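Local atomic coordinates of dipeptide Epimerase (Enterococcus faecalis V583, PDB entry 3JVA), a protein that belongs to the mandelate racemase/muconate lactonizing enzyme family, with an enolase-type N-terminal domain and a TIM-barrel-like domain that carries a magnesium ion. Residues M1-I13 / I66-F79. Numbering follows the deposited sequence.
Sequences MKIKQVHVRASKI and IELFGQAIIGLNPF
Val6 drops into the notch that Gly70 leaves in helix 66-73, where the first strand of the enolase-type N-terminal domain meets the helix packed on its antiparallel sheet. Both methyls straddle the bare glycine, CG2 lying 3.6 Å from Gly70 CA. With the hollow filled in this way, helix and strand run antiparallel (172°), their axes 7.5 Å apart at the closest.

Val8, two residues further along the strand, is wedged between two helix residues: its CG2 meets Ile66 CG2, while CG1 rests on the carboxylate of Glu67. A water bridges Val8 N and Glu67 OE1 beside it. In the other direction Ile3 fills the space between Ile73 and Pro78, its CD1 3.7 Å from Ile73 CD1 and its CG1 against Pro78 CG. Two backbone bonds clasp Ile3 where the chain leaves the helix through a type II turn: its N donates to Leu76 O and its O accepts from Gly75 N, both 2.8 Å.

Met1 bends at chi3 (53°), which swings CE over Pro78 and against Phe79 CE2, 3.5 Å away. Asn77 OD1 accepts from Phe79 N in an Asx turn; Phe79 also packs on Leu116 of a neighbouring subunit. A classic bulge at Lys4 and Gln5, both facing Glu37, interrupts the strand. Gln5 points its CB from the helix, yet the bend at chi2 (56°) brings its amide back, nearly coplanar with that of Gln71. Gln5 OE1 takes two donors, Val6 N at 2.9 Å and Gln71 NE2 at 3.0 Å.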
ATOM      1  N   MET B   1      25.339  40.770 -20.189  1.00 31.02           N
ATOM      2  CA  MET B   1      24.083  41.556 -20.341  1.00 29.61           C
ATOM      3  C   MET B   1      23.508  41.801 -18.950  1.00 28.32           C
ATOM      4  O   MET B   1      23.567  40.928 -18.083  1.00 27.58           O
ATOM      5  CB  MET B   1      23.088  40.785 -21.221  1.00 30.96           C
ATOM      6  CG  MET B   1      21.803  41.538 -21.557  1.00 31.27           C
ATOM      7  SD  MET B   1      20.877  40.739 -22.911  1.00 32.80           S
ATOM      8  CE  MET B   1      20.773  39.102 -22.264  1.00 29.01           C
ATOM      9  N   LYS B   2      22.970  42.996 -18.734  1.00 27.08           N
ATOM     10  CA  LYS B   2      22.421  43.351 -17.434  1.00 27.15           C
ATOM     11  C   LYS B   2      21.152  44.183 -17.547  1.00 25.84           C
ATOM     12  O   LYS B   2      21.068  45.092 -18.370  1.00 24.84           O
ATOM     13  CB  LYS B   2      23.475  44.122 -16.630  1.00 29.94           C
ATOM     14  CG  LYS B   2      22.980  44.694 -15.312  1.00 34.66           C
ATOM     15  CD  LYS B   2      24.073  45.488 -14.590  1.00 39.04           C
ATOM     16  CE  LYS B   2      25.101  44.582 -13.927  1.00 42.42           C
ATOM     17  NZ  LYS B   2      25.817  43.715 -14.901  1.00 45.69           N
ATOM     18  N   ILE B   3      20.168  43.864 -16.710  1.00 24.18           N
ATOM     19  CA  ILE B   3      18.902  44.584 -16.704  1.00 23.24           C
ATOM     20  C   ILE B   3      19.085  45.997 -16.156  1.00 23.17           C
ATOM     21  O   ILE B   3      19.599  46.186 -15.057  1.00 24.60           O
ATOM     22  CB  ILE B   3      17.846  43.845 -15.846  1.00 22.78           C
ATOM     23  CG1 ILE B   3      17.495  42.506 -16.503  1.00 22.43           C
ATOM     24  CG2 ILE B   3      16.598  44.718 -15.673  1.00 22.35           C
ATOM     25  CD1 ILE B   3      16.524  41.658 -15.693  1.00 23.08           C
ATOM     26  N   LYS B   4      18.674  46.989 -16.935  1.00 23.58           N
ATOM     27  CA  LYS B   4      18.794  48.379 -16.506  1.00 24.95           C
ATOM     28  C   LYS B   4      17.507  48.853 -15.850  1.00 25.62           C
ATOM     29  O   LYS B   4      17.526  49.501 -14.805  1.00 24.49           O
ATOM     30  CB  LYS B   4      19.110  49.285 -17.698  1.00 27.38           C
ATOM     31  CG  LYS B   4      19.187  50.759 -17.327  1.00 30.80           C
ATOM     32  CD  LYS B   4      19.507  51.636 -18.522  1.00 35.91           C
ATOM     33  CE  LYS B   4      19.587  53.100 -18.106  1.00 37.29           C
ATOM     34  NZ  LYS B   4      19.951  53.986 -19.246  1.00 40.66           N
ATOM     35  N   GLN B   5      16.380  48.521 -16.465  1.00 25.73           N
ATOM     36  CA  GLN B   5      15.100  48.945 -15.927  1.00 26.58           C
ATOM     37  C   GLN B   5      13.994  48.027 -16.414  1.00 25.64           C
ATOM     38  O   GLN B   5      14.125  47.365 -17.444  1.00 24.83           O
ATOM     39  CB  GLN B   5      14.811  50.389 -16.353  1.00 29.62           C
ATOM     40  CG  GLN B   5      13.568  51.010 -15.726  1.00 33.53           C
ATOM     41  CD  GLN B   5      13.594  50.966 -14.209  1.00 35.44           C
ATOM     42  OE1 GLN B   5      13.172  49.986 -13.599  1.00 35.34           O
ATOM     43  NE2 GLN B   5      14.109  52.025 -13.593  1.00 37.40           N
ATOM     44  N   VAL B   6      12.913  47.987 -15.649  1.00 24.26           N
ATOM     45  CA  VAL B   6      11.754  47.171 -15.976  1.00 24.23           C
ATOM     46  C   VAL B   6      10.552  48.106 -16.038  1.00 24.94           C
ATOM     47  O   VAL B   6      10.204  48.742 -15.048  1.00 25.95           O
ATOM     48  CB  VAL B   6      11.507  46.096 -14.890  1.00 24.38           C
ATOM     49  CG1 VAL B   6      10.230  45.322 -15.202  1.00 23.72           C
ATOM     50  CG2 VAL B   6      12.704  45.148 -14.813  1.00 24.32           C
ATOM     51  N   HIS B   7       9.926  48.192 -17.206  1.00 23.82           N
ATOM     52  CA  HIS B   7       8.769  49.059 -17.403  1.00 25.48           C
ATOM     53  C   HIS B   7       7.508  48.218 -17.548  1.00 25.79           C
ATOM     54  O   HIS B   7       7.533  47.183 -18.209  1.00 26.46           O
ATOM     55  CB  HIS B   7       8.960  49.894 -18.674  1.00 26.78           C
ATOM     56  CG  HIS B   7      10.293  50.571 -18.758  1.00 29.78           C
ATOM     57  ND1 HIS B   7      11.265  50.196 -19.660  1.00 32.07           N
ATOM     58  CD2 HIS B   7      10.823  51.588 -18.037  1.00 31.02           C
ATOM     59  CE1 HIS B   7      12.336  50.953 -19.493  1.00 29.61           C
ATOM     60  NE2 HIS B   7      12.094  51.806 -18.514  1.00 30.49           N
ATOM     61  N   VAL B   8       6.413  48.647 -16.924  1.00 23.89           N
ATOM     62  CA  VAL B   8       5.161  47.907 -17.043  1.00 26.16           C
ATOM     63  C   VAL B   8       4.001  48.834 -17.375  1.00 25.05           C
ATOM     64  O   VAL B   8       3.950  49.973 -16.910  1.00 25.50           O
ATOM     65  CB  VAL B   8       4.815  47.116 -15.751  1.00 27.23           C
ATOM     66  CG1 VAL B   8       4.486  48.065 -14.615  1.00 30.52           C
ATOM     67  CG2 VAL B   8       3.636  46.174 -16.022  1.00 26.75           C
ATOM     68  N   ARG B   9       3.079  48.341 -18.196  1.00 23.88           N
ATOM     69  CA  ARG B   9       1.915  49.118 -18.585  1.00 23.39           C
ATOM     70  C   ARG B   9       0.693  48.211 -18.603  1.00 23.37           C
ATOM     71  O   ARG B   9       0.813  46.989 -18.622  1.00 22.40           O
ATOM     72  CB  ARG B   9       2.115  49.729 -19.981  1.00 24.89           C
ATOM     73  CG  ARG B   9       2.030  48.743 -21.161  1.00 26.24           C
ATOM     74  CD  ARG B   9       2.200  49.495 -22.482  1.00 27.99           C
ATOM     75  NE  ARG B   9       2.054  48.697 -23.705  1.00 28.62           N
ATOM     76  CZ  ARG B   9       0.890  48.365 -24.265  1.00 29.72           C
ATOM     77  NH1 ARG B   9      -0.256  48.743 -23.713  1.00 29.91           N
ATOM     78  NH2 ARG B   9       0.872  47.705 -25.419  1.00 30.63           N
ATOM     79  N   ALA B  10      -0.484  48.816 -18.563  1.00 24.60           N
ATOM     80  CA  ALA B  10      -1.706  48.042 -18.631  1.00 23.94           C
ATOM     81  C   ALA B  10      -1.994  47.975 -20.121  1.00 24.25           C
ATOM     82  O   ALA B  10      -1.544  48.834 -20.883  1.00 24.95           O
ATOM     83  CB  ALA B  10      -2.837  48.757 -17.895  1.00 25.31           C
ATOM     84  N   SER B  11      -2.715  46.943 -20.542  1.00 20.52           N
ATOM     85  CA  SER B  11      -3.066  46.784 -21.946  1.00 22.72           C
ATOM     86  C   SER B  11      -4.523  46.384 -21.952  1.00 22.70           C
ATOM     87  O   SER B  11      -4.912  45.479 -21.221  1.00 21.31           O
ATOM     88  CB  SER B  11      -2.224  45.679 -22.594  1.00 20.75           C
ATOM     89  OG  SER B  11      -2.614  45.430 -23.940  1.00 23.61           O
ATOM     90  N   LYS B  12      -5.327  47.071 -22.760  1.00 21.95           N
ATOM     91  CA  LYS B  12      -6.746  46.765 -22.852  1.00 23.07           C
ATOM     92  C   LYS B  12      -7.117  46.647 -24.326  1.00 23.31           C
ATOM     93  O   LYS B  12      -7.038  47.618 -25.076  1.00 23.58           O
ATOM     94  CB  LYS B  12      -7.573  47.865 -22.187  1.00 25.33           C
ATOM     95  CG  LYS B  12      -7.217  48.100 -20.723  1.00 29.53           C
ATOM     96  CD  LYS B  12      -8.143  49.130 -20.092  1.00 32.03           C
ATOM     97  CE  LYS B  12      -7.791  49.365 -18.635  1.00 34.55           C
ATOM     98  NZ  LYS B  12      -8.673  50.392 -18.018  1.00 36.75           N
ATOM     99  N   ILE B  13      -7.515  45.449 -24.732  1.00 22.63           N
ATOM    100  CA  ILE B  13      -7.866  45.189 -26.118  1.00 23.17           C
ATOM    101  C   ILE B  13      -9.274  44.618 -26.179  1.00 24.21           C
ATOM    102  O   ILE B  13      -9.563  43.596 -25.563  1.00 24.62           O
ATOM    103  CB  ILE B  13      -6.872  44.176 -26.749  1.00 23.22           C
ATOM    104  CG1 ILE B  13      -5.443  44.740 -26.722  1.00 20.93           C
ATOM    105  CG2 ILE B  13      -7.279  43.866 -28.177  1.00 21.88           C
ATOM    106  CD1 ILE B  13      -5.200  45.881 -27.710  1.00 21.84           C
ATOM    107  N   ILE B  66       4.519  42.896 -10.429  1.00 21.09           N
ATOM    108  CA  ILE B  66       5.538  43.069 -11.458  1.00 22.81           C
ATOM    109  C   ILE B  66       6.480  44.214 -11.094  1.00 23.03           C
ATOM    110  O   ILE B  66       7.690  44.115 -11.291  1.00 23.57           O
ATOM    111  CB  ILE B  66       4.908  43.338 -12.841  1.00 22.13           C
ATOM    112  CG1 ILE B  66       4.182  42.076 -13.325  1.00 22.82           C
ATOM    113  CG2 ILE B  66       5.994  43.752 -13.844  1.00 23.97           C
ATOM    114  CD1 ILE B  66       3.453  42.248 -14.634  1.00 24.45           C
ATOM    115  N   GLU B  67       5.925  45.296 -10.552  1.00 24.31           N
ATOM    116  CA  GLU B  67       6.739  46.446 -10.151  1.00 25.66           C
ATOM    117  C   GLU B  67       7.736  46.036  -9.073  1.00 25.20           C
ATOM    118  O   GLU B  67       8.895  46.471  -9.079  1.00 24.40           O
ATOM    119  CB  GLU B  67       5.838  47.563  -9.624  1.00 30.10           C
ATOM    120  CG  GLU B  67       4.891  48.139 -10.666  1.00 37.70           C
ATOM    121  CD  GLU B  67       5.526  49.233 -11.507  1.00 42.09           C
ATOM    122  OE1 GLU B  67       6.631  49.012 -12.056  1.00 44.61           O
ATOM    123  OE2 GLU B  67       4.910  50.318 -11.622  1.00 43.76           O
ATOM    124  N   LEU B  68       7.286  45.201  -8.141  1.00 23.71           N
ATOM    125  CA  LEU B  68       8.158  44.728  -7.069  1.00 22.96           C
ATOM    126  C   LEU B  68       9.273  43.865  -7.662  1.00 23.51           C
ATOM    127  O   LEU B  68      10.447  44.044  -7.326  1.00 23.63           O
ATOM    128  CB  LEU B  68       7.359  43.924  -6.037  1.00 23.31           C
ATOM    129  CG  LEU B  68       6.371  44.697  -5.152  1.00 24.81           C
ATOM    130  CD1 LEU B  68       5.586  43.727  -4.280  1.00 27.85           C
ATOM    131  CD2 LEU B  68       7.137  45.695  -4.282  1.00 27.78           C
ATOM    132  N   PHE B  69       8.905  42.934  -8.544  1.00 21.36           N
ATOM    133  CA  PHE B  69       9.885  42.061  -9.195  1.00 21.10           C
ATOM    134  C   PHE B  69      10.896  42.885  -9.997  1.00 23.08           C
ATOM    135  O   PHE B  69      12.104  42.645  -9.934  1.00 21.30           O
ATOM    136  CB  PHE B  69       9.210  41.099 -10.184  1.00 20.78           C
ATOM    137  CG  PHE B  69       8.338  40.047  -9.549  1.00 19.81           C
ATOM    138  CD1 PHE B  69       8.461  39.712  -8.200  1.00 20.03           C
ATOM    139  CD2 PHE B  69       7.444  39.325 -10.337  1.00 18.10           C
ATOM    140  CE1 PHE B  69       7.709  38.668  -7.649  1.00 19.86           C
ATOM    141  CE2 PHE B  69       6.688  38.281  -9.800  1.00 17.95           C
ATOM    142  CZ  PHE B  69       6.822  37.949  -8.449  1.00 16.92           C
ATOM    143  N   GLY B  70      10.382  43.843 -10.765  1.00 22.53           N
ATOM    144  CA  GLY B  70      11.230  44.674 -11.602  1.00 23.85           C
ATOM    145  C   GLY B  70      12.360  45.374 -10.877  1.00 25.51           C
ATOM    146  O   GLY B  70      13.506  45.358 -11.333  1.00 24.68           O
ATOM    147  N   GLN B  71      12.050  45.988  -9.744  1.00 26.25           N
ATOM    148  CA  GLN B  71      13.074  46.695  -8.987  1.00 27.17           C
ATOM    149  C   GLN B  71      14.060  45.750  -8.316  1.00 26.71           C
ATOM    150  O   GLN B  71      15.199  46.129  -8.039  1.00 27.81           O
ATOM    151  CB  GLN B  71      12.422  47.613  -7.951  1.00 29.68           C
ATOM    152  CG  GLN B  71      11.621  48.740  -8.587  1.00 33.45           C
ATOM    153  CD  GLN B  71      12.427  49.491  -9.635  1.00 35.73           C
ATOM    154  OE1 GLN B  71      13.404  50.167  -9.314  1.00 37.04           O
ATOM    155  NE2 GLN B  71      12.027  49.363 -10.896  1.00 32.40           N
ATOM    156  N   ALA B  72      13.631  44.516  -8.072  1.00 24.33           N
ATOM    157  CA  ALA B  72      14.491  43.533  -7.428  1.00 23.58           C
ATOM    158  C   ALA B  72      15.442  42.844  -8.397  1.00 23.85           C
ATOM    159  O   ALA B  72      16.452  42.282  -7.976  1.00 24.66           O
ATOM    160  CB  ALA B  72      13.645  42.490  -6.709  1.00 24.28           C
ATOM    161  N   ILE B  73      15.132  42.872  -9.692  1.00 22.37           N
ATOM    162  CA  ILE B  73      16.011  42.215 -10.653  1.00 22.33           C
ATOM    163  C   ILE B  73      16.941  43.157 -11.421  1.00 23.53           C
ATOM    164  O   ILE B  73      17.715  42.710 -12.263  1.00 23.63           O
ATOM    165  CB  ILE B  73      15.213  41.348 -11.672  1.00 23.27           C
ATOM    166  CG1 ILE B  73      14.290  42.224 -12.517  1.00 24.08           C
ATOM    167  CG2 ILE B  73      14.411  40.286 -10.928  1.00 23.08           C
ATOM    168  CD1 ILE B  73      13.508  41.430 -13.571  1.00 24.70           C
ATOM    169  N   ILE B  74      16.882  44.453 -11.134  1.00 24.57           N
ATOM    170  CA  ILE B  74      17.775  45.382 -11.824  1.00 25.10           C
ATOM    171  C   ILE B  74      19.206  44.942 -11.531  1.00 25.24           C
ATOM    172  O   ILE B  74      19.539  44.596 -10.395  1.00 25.34           O
ATOM    173  CB  ILE B  74      17.571  46.840 -11.345  1.00 26.48           C
ATOM    174  CG1 ILE B  74      16.188  47.336 -11.778  1.00 28.52           C
ATOM    175  CG2 ILE B  74      18.663  47.742 -11.925  1.00 25.91           C
ATOM    176  CD1 ILE B  74      15.847  48.719 -11.296  1.00 32.99           C
ATOM    177  N   GLY B  75      20.047  44.922 -12.560  1.00 24.23           N
ATOM    178  CA  GLY B  75      21.427  44.513 -12.359  1.00 24.96           C
ATOM    179  C   GLY B  75      21.700  43.042 -12.631  1.00 25.40           C
ATOM    180  O   GLY B  75      22.857  42.635 -12.726  1.00 26.77           O
ATOM    181  N   LEU B  76      20.646  42.238 -12.746  1.00 23.31           N
ATOM    182  CA  LEU B  76      20.809  40.811 -13.023  1.00 23.20           C
ATOM    183  C   LEU B  76      20.911  40.568 -14.525  1.00 22.28           C
ATOM    184  O   LEU B  76      20.484  41.397 -15.328  1.00 22.40           O
ATOM    185  CB  LEU B  76      19.623  40.012 -12.468  1.00 24.03           C
ATOM    186  CG  LEU B  76      19.385  40.073 -10.956  1.00 25.96           C
ATOM    187  CD1 LEU B  76      18.174  39.220 -10.593  1.00 24.74           C
ATOM    188  CD2 LEU B  76      20.615  39.580 -10.223  1.00 27.07           C
ATOM    189  N   ASN B  77      21.492  39.431 -14.889  1.00 21.55           N
ATOM    190  CA  ASN B  77      21.643  39.044 -16.290  1.00 21.47           C
ATOM    191  C   ASN B  77      20.374  38.286 -16.670  1.00 21.28           C
ATOM    192  O   ASN B  77      19.971  37.370 -15.959  1.00 21.73           O
ATOM    193  CB  ASN B  77      22.842  38.108 -16.446  1.00 23.25           C
ATOM    194  CG  ASN B  77      23.192  37.844 -17.893  1.00 24.81           C
ATOM    195  OD1 ASN B  77      22.311  37.720 -18.746  1.00 24.90           O
ATOM    196  ND2 ASN B  77      24.487  37.737 -18.177  1.00 26.57           N
ATOM    197  N   PRO B  78      19.724  38.658 -17.786  1.00 22.25           N
ATOM    198  CA  PRO B  78      18.501  37.956 -18.196  1.00 22.34           C
ATOM    199  C   PRO B  78      18.700  36.444 -18.362  1.00 22.78           C
ATOM    200  O   PRO B  78      17.763  35.667 -18.196  1.00 23.25           O
ATOM    201  CB  PRO B  78      18.138  38.645 -19.510  1.00 22.07           C
ATOM    202  CG  PRO B  78      18.576  40.061 -19.259  1.00 23.89           C
ATOM    203  CD  PRO B  78      19.940  39.856 -18.620  1.00 22.55           C
ATOM    204  N   PHE B  79      19.918  36.031 -18.700  1.00 22.12           N
ATOM    205  CA  PHE B  79      20.224  34.612 -18.871  1.00 20.81           C
ATOM    206  C   PHE B  79      20.209  33.868 -17.542  1.00 20.29           C
ATOM    207  O   PHE B  79      20.063  32.643 -17.503  1.00 21.08           O
ATOM    208  CB  PHE B  79      21.587  34.443 -19.542  1.00 22.44           C
ATOM    209  CG  PHE B  79      21.532  34.566 -21.032  1.00 22.61           C
ATOM    210  CD1 PHE B  79      21.050  33.514 -21.806  1.00 23.74           C
ATOM    211  CD2 PHE B  79      21.904  35.748 -21.658  1.00 25.64           C
ATOM    212  CE1 PHE B  79      20.937  33.642 -23.192  1.00 24.79           C
ATOM    213  CE2 PHE B  79      21.792  35.884 -23.041  1.00 27.36           C
ATOM    214  CZ  PHE B  79      21.305  34.826 -23.804  1.00 24.32           C
TER
HETATM  215  O   HOH W   1       6.805  50.599 -14.832  1.00 38.81           O